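Local structure of yeast glycogen phosphorylase (Saccharomyces cerevisiae, 1YGP) at residues 715-719 / 761-766; 780-784 / 820-825. The protein is a yeast glycogen phosphorylase, a carbohydrate phosphorylase of the GT-B clan that carries pyridoxal-5'-phosphate. All blocks are in the same frame, centred on the assembly; numbering follows the deposited sequence.

Both contacts lie in the domain built on the six-stranded parallel sheet that contains strands 710-713 and 757-759. The centres of the two contacts are about 16 Å apart. They follow one another in sequence: contact 1 closes on helix 763-775, and contact 2 opens at helix 782-790, the next helix. They also touch directly. Asn761 N of contact 1 lies 3.0 Å from Asp823 OD1 in segment 820-825, a probable hydrogen bond. Asp823 also forms a salt bridge to Arg614, which the Thr716 side chain of contact 1 touches. Neither contact contains a residue of the pyridoxal-5'-phosphate pocket. The loop of 715-719 leads on toward helix 724-730, which supplies Thr724, Ser725 and Lys728 to that pocket.

Contact 1 of 2, residues 715-719 / 761-766; sequences STAGT and NLSENV
Ala717 points its methyl group at segment 761-766, over the backbone of Asn761 and Leu762. Its CB lies 3.1 Å from Asn761 O and 3.8 Å from Leu762 C. The 715-719 segment is a loop with a type II beta turn from Thr716 to Thr719. Ala717 has phi/psi of -63/135 and Gly718 of 97/1. Thr719 N donates to Thr716 O at 3.2 Å. Thr719 OG1, with chi1 p, donates to the same Thr716 O at 2.8 Å. The nearest CA atoms are those of Ala717 and Ser763, 5.1 Å apart. The Ser763 side chain, chi1 m, puts its OG 3.4 Å from Ala717 C. Gly718 N lies 3.2 Å from Ser763 OG, but the angle is poor. A side chain at Gly718 would crowd this OG and also clash with the preceding carbonyl. Val766, chi1 t, packs its CG2 3.3 Å from Ala717 O and 4.1 Å from Ala717 CB. No hydrogen bond joins the two segments, which meet by tight van der Waals contact. The contact seats a loop following one parallel strand against the helix following another. The loop runs from strand 710-713 to helix 724-730, and helix 763-775 follows edge strand 757-759.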
ATOM      1  N   SER A 715      10.854 -38.846  10.373  1.00 10.09           N
ATOM      2  CA  SER A 715       9.941 -39.296   9.320  1.00  9.73           C
ATOM      3  C   SER A 715      10.041 -40.768   9.006  1.00  9.19           C
ATOM      4  O   SER A 715      11.096 -41.375   9.265  1.00 13.81           O
ATOM      5  CB  SER A 715      10.218 -38.554   8.039  1.00 15.71           C
ATOM      6  OG  SER A 715       9.659 -37.256   8.097  1.00 25.83           O
ATOM      7  N   THR A 716       9.010 -41.374   8.413  1.00  7.89           N
ATOM      8  CA  THR A 716       9.109 -42.786   8.084  1.00 12.42           C
ATOM      9  C   THR A 716      10.283 -42.970   7.113  1.00 16.87           C
ATOM     10  O   THR A 716      10.498 -42.090   6.256  1.00 15.59           O
ATOM     11  CB  THR A 716       7.818 -43.260   7.453  1.00 10.31           C
ATOM     12  OG1 THR A 716       6.712 -42.761   8.201  1.00  9.59           O
ATOM     13  CG2 THR A 716       7.785 -44.773   7.460  1.00 10.45           C
ATOM     14  N   ALA A 717      11.104 -44.032   7.237  1.00 16.01           N
ATOM     15  CA  ALA A 717      12.250 -44.147   6.355  1.00 15.16           C
ATOM     16  C   ALA A 717      11.891 -44.274   4.877  1.00 18.63           C
ATOM     17  O   ALA A 717      10.988 -44.993   4.428  1.00 18.23           O
ATOM     18  CB  ALA A 717      13.077 -45.329   6.731  1.00 15.65           C
ATOM     19  N   GLY A 718      12.625 -43.499   4.102  1.00 18.22           N
ATOM     20  CA  GLY A 718      12.362 -43.451   2.690  1.00 20.95           C
ATOM     21  C   GLY A 718      11.499 -42.278   2.274  1.00 22.42           C
ATOM     22  O   GLY A 718      11.270 -42.165   1.067  1.00 24.41           O
ATOM     23  N   THR A 719      11.056 -41.369   3.162  1.00 21.61           N
ATOM     24  CA  THR A 719      10.204 -40.264   2.726  1.00 17.12           C
ATOM     25  C   THR A 719      10.830 -38.903   2.543  1.00 16.07           C
ATOM     26  O   THR A 719      10.153 -38.023   2.020  1.00 21.47           O
ATOM     27  CB  THR A 719       9.023 -40.064   3.687  1.00 15.52           C
ATOM     28  OG1 THR A 719       9.599 -39.810   4.957  1.00 18.26           O
ATOM     29  CG2 THR A 719       8.081 -41.251   3.766  1.00 15.85           C
ATOM     30  N   ASN A 761      13.188 -48.451  11.492  1.00 15.34           N
ATOM     31  CA  ASN A 761      13.444 -49.217  10.294  1.00 18.42           C
ATOM     32  C   ASN A 761      14.016 -48.379   9.188  1.00 18.14           C
ATOM     33  O   ASN A 761      13.856 -47.159   9.106  1.00 20.70           O
ATOM     34  CB  ASN A 761      12.185 -49.876   9.761  1.00 21.07           C
ATOM     35  CG  ASN A 761      11.773 -51.023  10.663  1.00 19.88           C
ATOM     36  OD1 ASN A 761      11.309 -50.823  11.781  1.00 27.65           O
ATOM     37  ND2 ASN A 761      11.871 -52.264  10.229  1.00 15.20           N
ATOM     38  N   LEU A 762      14.719 -49.174   8.395  1.00 19.21           N
ATOM     39  CA  LEU A 762      15.398 -48.772   7.185  1.00 19.36           C
ATOM     40  C   LEU A 762      14.377 -48.873   6.066  1.00 21.94           C
ATOM     41  O   LEU A 762      13.423 -49.644   6.198  1.00 20.33           O
ATOM     42  CB  LEU A 762      16.528 -49.733   6.882  1.00 17.96           C
ATOM     43  CG  LEU A 762      17.425 -50.241   7.999  1.00 16.15           C
ATOM     44  CD1 LEU A 762      18.193 -51.437   7.488  1.00 12.59           C
ATOM     45  CD2 LEU A 762      18.358 -49.156   8.473  1.00  6.78           C
ATOM     46  N   SER A 763      14.616 -48.195   4.941  1.00 26.63           N
ATOM     47  CA  SER A 763      13.752 -48.242   3.776  1.00 29.12           C
ATOM     48  C   SER A 763      13.455 -49.596   3.171  1.00 32.96           C
ATOM     49  O   SER A 763      12.323 -49.758   2.704  1.00 32.17           O
ATOM     50  CB  SER A 763      14.328 -47.376   2.695  1.00 27.30           C
ATOM     51  OG  SER A 763      14.247 -46.060   3.189  1.00 35.90           O
ATOM     52  N   GLU A 764      14.386 -50.574   3.177  1.00 35.34           N
ATOM     53  CA  GLU A 764      14.113 -51.876   2.562  1.00 38.77           C
ATOM     54  C   GLU A 764      12.913 -52.558   3.192  1.00 37.42           C
ATOM     55  O   GLU A 764      11.946 -52.977   2.549  1.00 42.23           O
ATOM     56  CB  GLU A 764      15.267 -52.840   2.707  1.00 43.35           C
ATOM     57  CG  GLU A 764      16.556 -52.427   2.033  1.00 51.32           C
ATOM     58  CD  GLU A 764      17.569 -51.904   3.027  1.00 52.58           C
ATOM     59  OE1 GLU A 764      18.349 -52.703   3.553  1.00 50.90           O
ATOM     60  OE2 GLU A 764      17.559 -50.697   3.260  1.00 57.86           O
ATOM     61  N   ASN A 765      12.979 -52.520   4.511  1.00 34.64           N
ATOM     62  CA  ASN A 765      11.970 -53.100   5.364  1.00 34.62           C
ATOM     63  C   ASN A 765      10.662 -52.318   5.294  1.00 34.40           C
ATOM     64  O   ASN A 765       9.649 -52.867   5.719  1.00 36.32           O
ATOM     65  CB  ASN A 765      12.439 -53.121   6.821  1.00 38.00           C
ATOM     66  CG  ASN A 765      13.934 -53.327   7.070  1.00 40.30           C
ATOM     67  OD1 ASN A 765      14.689 -53.786   6.220  1.00 42.19           O
ATOM     68  ND2 ASN A 765      14.490 -52.934   8.210  1.00 37.81           N
ATOM     69  N   VAL A 766      10.551 -51.101   4.744  1.00 34.58           N
ATOM     70  CA  VAL A 766       9.304 -50.331   4.774  1.00 35.87           C
ATOM     71  C   VAL A 766       8.195 -50.979   3.962  1.00 36.03           C
ATOM     72  O   VAL A 766       7.092 -51.176   4.490  1.00 37.66           O
ATOM     73  CB  VAL A 766       9.541 -48.875   4.259  1.00 35.71           C
ATOM     74  CG1 VAL A 766       8.244 -48.090   4.175  1.00 34.97           C
ATOM     75  CG2 VAL A 766      10.412 -48.123   5.253  1.00 33.73           C
TER

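Contact 2 of 2, residues 780-784 / 820-825; sequences LPSSL and VSDDFE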
ATOM      1  N   LEU A 780      -0.058 -54.596  18.181  1.00 51.11           N
ATOM      2  CA  LEU A 780       0.632 -53.409  18.669  1.00 45.72           C
ATOM      3  C   LEU A 780       1.441 -53.732  19.923  1.00 42.43           C
ATOM      4  O   LEU A 780       1.004 -54.541  20.743  1.00 44.06           O
ATOM      5  CB  LEU A 780      -0.369 -52.302  19.009  1.00 40.04           C
ATOM      6  CG  LEU A 780      -1.317 -51.875  17.918  1.00 34.91           C
ATOM      7  CD1 LEU A 780      -2.237 -50.819  18.482  1.00 39.72           C
ATOM      8  CD2 LEU A 780      -0.550 -51.356  16.719  1.00 35.05           C
ATOM      9  N   PRO A 781       2.615 -53.137  20.132  1.00 38.55           N
ATOM     10  CA  PRO A 781       3.364 -53.225  21.380  1.00 36.78           C
ATOM     11  C   PRO A 781       2.567 -52.718  22.574  1.00 36.68           C
ATOM     12  O   PRO A 781       1.961 -51.648  22.462  1.00 38.26           O
ATOM     13  CB  PRO A 781       4.593 -52.399  21.124  1.00 34.79           C
ATOM     14  CG  PRO A 781       4.742 -52.441  19.628  1.00 36.69           C
ATOM     15  CD  PRO A 781       3.321 -52.332  19.145  1.00 34.20           C
ATOM     16  N   SER A 782       2.568 -53.367  23.735  1.00 38.42           N
ATOM     17  CA  SER A 782       1.882 -52.870  24.924  1.00 42.73           C
ATOM     18  C   SER A 782       2.091 -51.385  25.227  1.00 42.47           C
ATOM     19  O   SER A 782       1.142 -50.678  25.570  1.00 42.83           O
ATOM     20  CB  SER A 782       2.328 -53.657  26.140  1.00 45.11           C
ATOM     21  OG  SER A 782       2.338 -55.044  25.839  1.00 53.01           O
ATOM     22  N   SER A 783       3.305 -50.879  25.022  1.00 40.53           N
ATOM     23  CA  SER A 783       3.678 -49.495  25.282  1.00 36.66           C
ATOM     24  C   SER A 783       2.796 -48.515  24.531  1.00 36.33           C
ATOM     25  O   SER A 783       2.149 -47.621  25.094  1.00 37.62           O
ATOM     26  CB  SER A 783       5.130 -49.337  24.875  1.00 35.65           C
ATOM     27  OG  SER A 783       5.393 -50.173  23.748  1.00 32.04           O
ATOM     28  N   LEU A 784       2.734 -48.808  23.231  1.00 34.93           N
ATOM     29  CA  LEU A 784       1.940 -48.026  22.313  1.00 32.88           C
ATOM     30  C   LEU A 784       0.478 -48.245  22.633  1.00 34.00           C
ATOM     31  O   LEU A 784      -0.300 -47.286  22.630  1.00 35.08           O
ATOM     32  CB  LEU A 784       2.184 -48.437  20.874  1.00 26.60           C
ATOM     33  CG  LEU A 784       1.525 -47.530  19.867  1.00 23.75           C
ATOM     34  CD1 LEU A 784       2.128 -46.147  20.012  1.00 22.47           C
ATOM     35  CD2 LEU A 784       1.735 -48.051  18.461  1.00 25.14           C
ATOM     36  N   VAL A 820       4.321 -46.280  12.730  1.00  7.79           N
ATOM     37  CA  VAL A 820       4.483 -45.824  14.108  1.00 13.03           C
ATOM     38  C   VAL A 820       4.711 -47.019  15.046  1.00 17.31           C
ATOM     39  O   VAL A 820       5.645 -47.014  15.852  1.00 15.24           O
ATOM     40  CB  VAL A 820       3.233 -45.016  14.568  1.00  9.89           C
ATOM     41  CG1 VAL A 820       3.266 -44.688  16.065  1.00  3.13           C
ATOM     42  CG2 VAL A 820       3.234 -43.686  13.821  1.00  8.27           C
ATOM     43  N   SER A 821       3.905 -48.078  14.905  1.00 21.21           N
ATOM     44  CA  SER A 821       4.005 -49.262  15.740  1.00 23.76           C
ATOM     45  C   SER A 821       5.387 -49.899  15.685  1.00 26.85           C
ATOM     46  O   SER A 821       5.980 -50.266  16.711  1.00 26.70           O
ATOM     47  CB  SER A 821       2.995 -50.314  15.301  1.00 26.44           C
ATOM     48  OG  SER A 821       1.965 -49.859  14.414  1.00 23.95           O
ATOM     49  N   ASP A 822       5.910 -49.906  14.452  1.00 26.63           N
ATOM     50  CA  ASP A 822       7.165 -50.592  14.177  1.00 31.15           C
ATOM     51  C   ASP A 822       8.345 -49.914  14.843  1.00 31.41           C
ATOM     52  O   ASP A 822       9.188 -50.550  15.494  1.00 33.61           O
ATOM     53  CB  ASP A 822       7.386 -50.657  12.671  1.00 33.66           C
ATOM     54  CG  ASP A 822       6.186 -51.305  11.982  1.00 40.59           C
ATOM     55  OD1 ASP A 822       6.080 -52.534  11.964  1.00 43.59           O
ATOM     56  OD2 ASP A 822       5.341 -50.569  11.481  1.00 41.52           O
ATOM     57  N   ASP A 823       8.335 -48.585  14.751  1.00 27.07           N
ATOM     58  CA  ASP A 823       9.435 -47.836  15.306  1.00 22.23           C
ATOM     59  C   ASP A 823       9.242 -47.446  16.757  1.00 21.03           C
ATOM     60  O   ASP A 823      10.227 -47.024  17.376  1.00 21.11           O
ATOM     61  CB  ASP A 823       9.665 -46.599  14.416  1.00 16.86           C
ATOM     62  CG  ASP A 823      10.067 -46.922  12.980  1.00 17.64           C
ATOM     63  OD1 ASP A 823      10.457 -48.047  12.664  1.00 18.53           O
ATOM     64  OD2 ASP A 823      10.011 -46.033  12.152  1.00 17.60           O
ATOM     65  N   PHE A 824       8.071 -47.658  17.373  1.00 23.41           N
ATOM     66  CA  PHE A 824       7.831 -47.139  18.718  1.00 27.38           C
ATOM     67  C   PHE A 824       8.840 -47.581  19.766  1.00 29.87           C
ATOM     68  O   PHE A 824       9.448 -46.750  20.451  1.00 32.83           O
ATOM     69  CB  PHE A 824       6.431 -47.517  19.221  1.00 22.45           C
ATOM     70  CG  PHE A 824       5.991 -46.588  20.354  1.00 18.53           C
ATOM     71  CD1 PHE A 824       5.908 -45.206  20.129  1.00 18.35           C
ATOM     72  CD2 PHE A 824       5.707 -47.101  21.626  1.00 17.75           C
ATOM     73  CE1 PHE A 824       5.551 -44.343  21.176  1.00 20.13           C
ATOM     74  CE2 PHE A 824       5.352 -46.220  22.659  1.00 17.47           C
ATOM     75  CZ  PHE A 824       5.274 -44.842  22.445  1.00 12.22           C
ATOM     76  N   GLU A 825       9.102 -48.882  19.849  1.00 32.58           N
ATOM     77  CA  GLU A 825      10.032 -49.392  20.836  1.00 32.30           C
ATOM     78  C   GLU A 825      11.470 -48.938  20.649  1.00 28.68           C
ATOM     79  O   GLU A 825      12.153 -48.621  21.623  1.00 28.33           O
ATOM     80  CB  GLU A 825       9.935 -50.912  20.827  1.00 42.68           C
ATOM     81  CG  GLU A 825       8.906 -51.423  21.843  1.00 51.76           C
ATOM     82  CD  GLU A 825       9.211 -50.952  23.266  1.00 61.28           C
ATOM     83  OE1 GLU A 825      10.289 -51.268  23.786  1.00 65.39           O
ATOM     84  OE2 GLU A 825       8.376 -50.254  23.846  1.00 65.65           O
TER
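Segment 780-784 enters helix 782-790, with Pro781 at the N-cap position. Segment 820-825 is the first part of helix 820-840. The nearest CA pairs are Leu780 CA with Ser821 CA at 6.1 Å and Leu784 CA with Phe824 CA at 7.0 Å. Leu784, in the t,p rotamer, fills the space between the segments. Its CD1 sits 3.8 Å from the centroid of the Phe824 ring and 7° off the ring normal, a CH-pi contact over the face. Its CD2 is 3.7 Å from Ser821 CA, and its CD1 is 4.4 Å from Val820 CG1. Pro781 packs its CG 3.8 Å from Ser821 O. Leu780 CD2 lies 3.7 Å from Ser821 OG. That hydroxyl is hydrogen-bonded to Asp816. Near the ring plane of Phe824, Ser783 OG lies 3.7 Å from CD2. The same OG donates a hydrogen bond to Glu825 OE2 at 3.0 Å. Helix 615-634 also meets this contact, through Phe620 against Val820 and Phe824. The contact therefore joins the starts of two helices through a mixed interface, apolar at Leu784, Val820 and Phe824 and polar at Ser783 and Glu825. Buried Leu784 on the Phe824 face needs no polar partner, and the hydrogen bond to Glu825 lies at the exposed side.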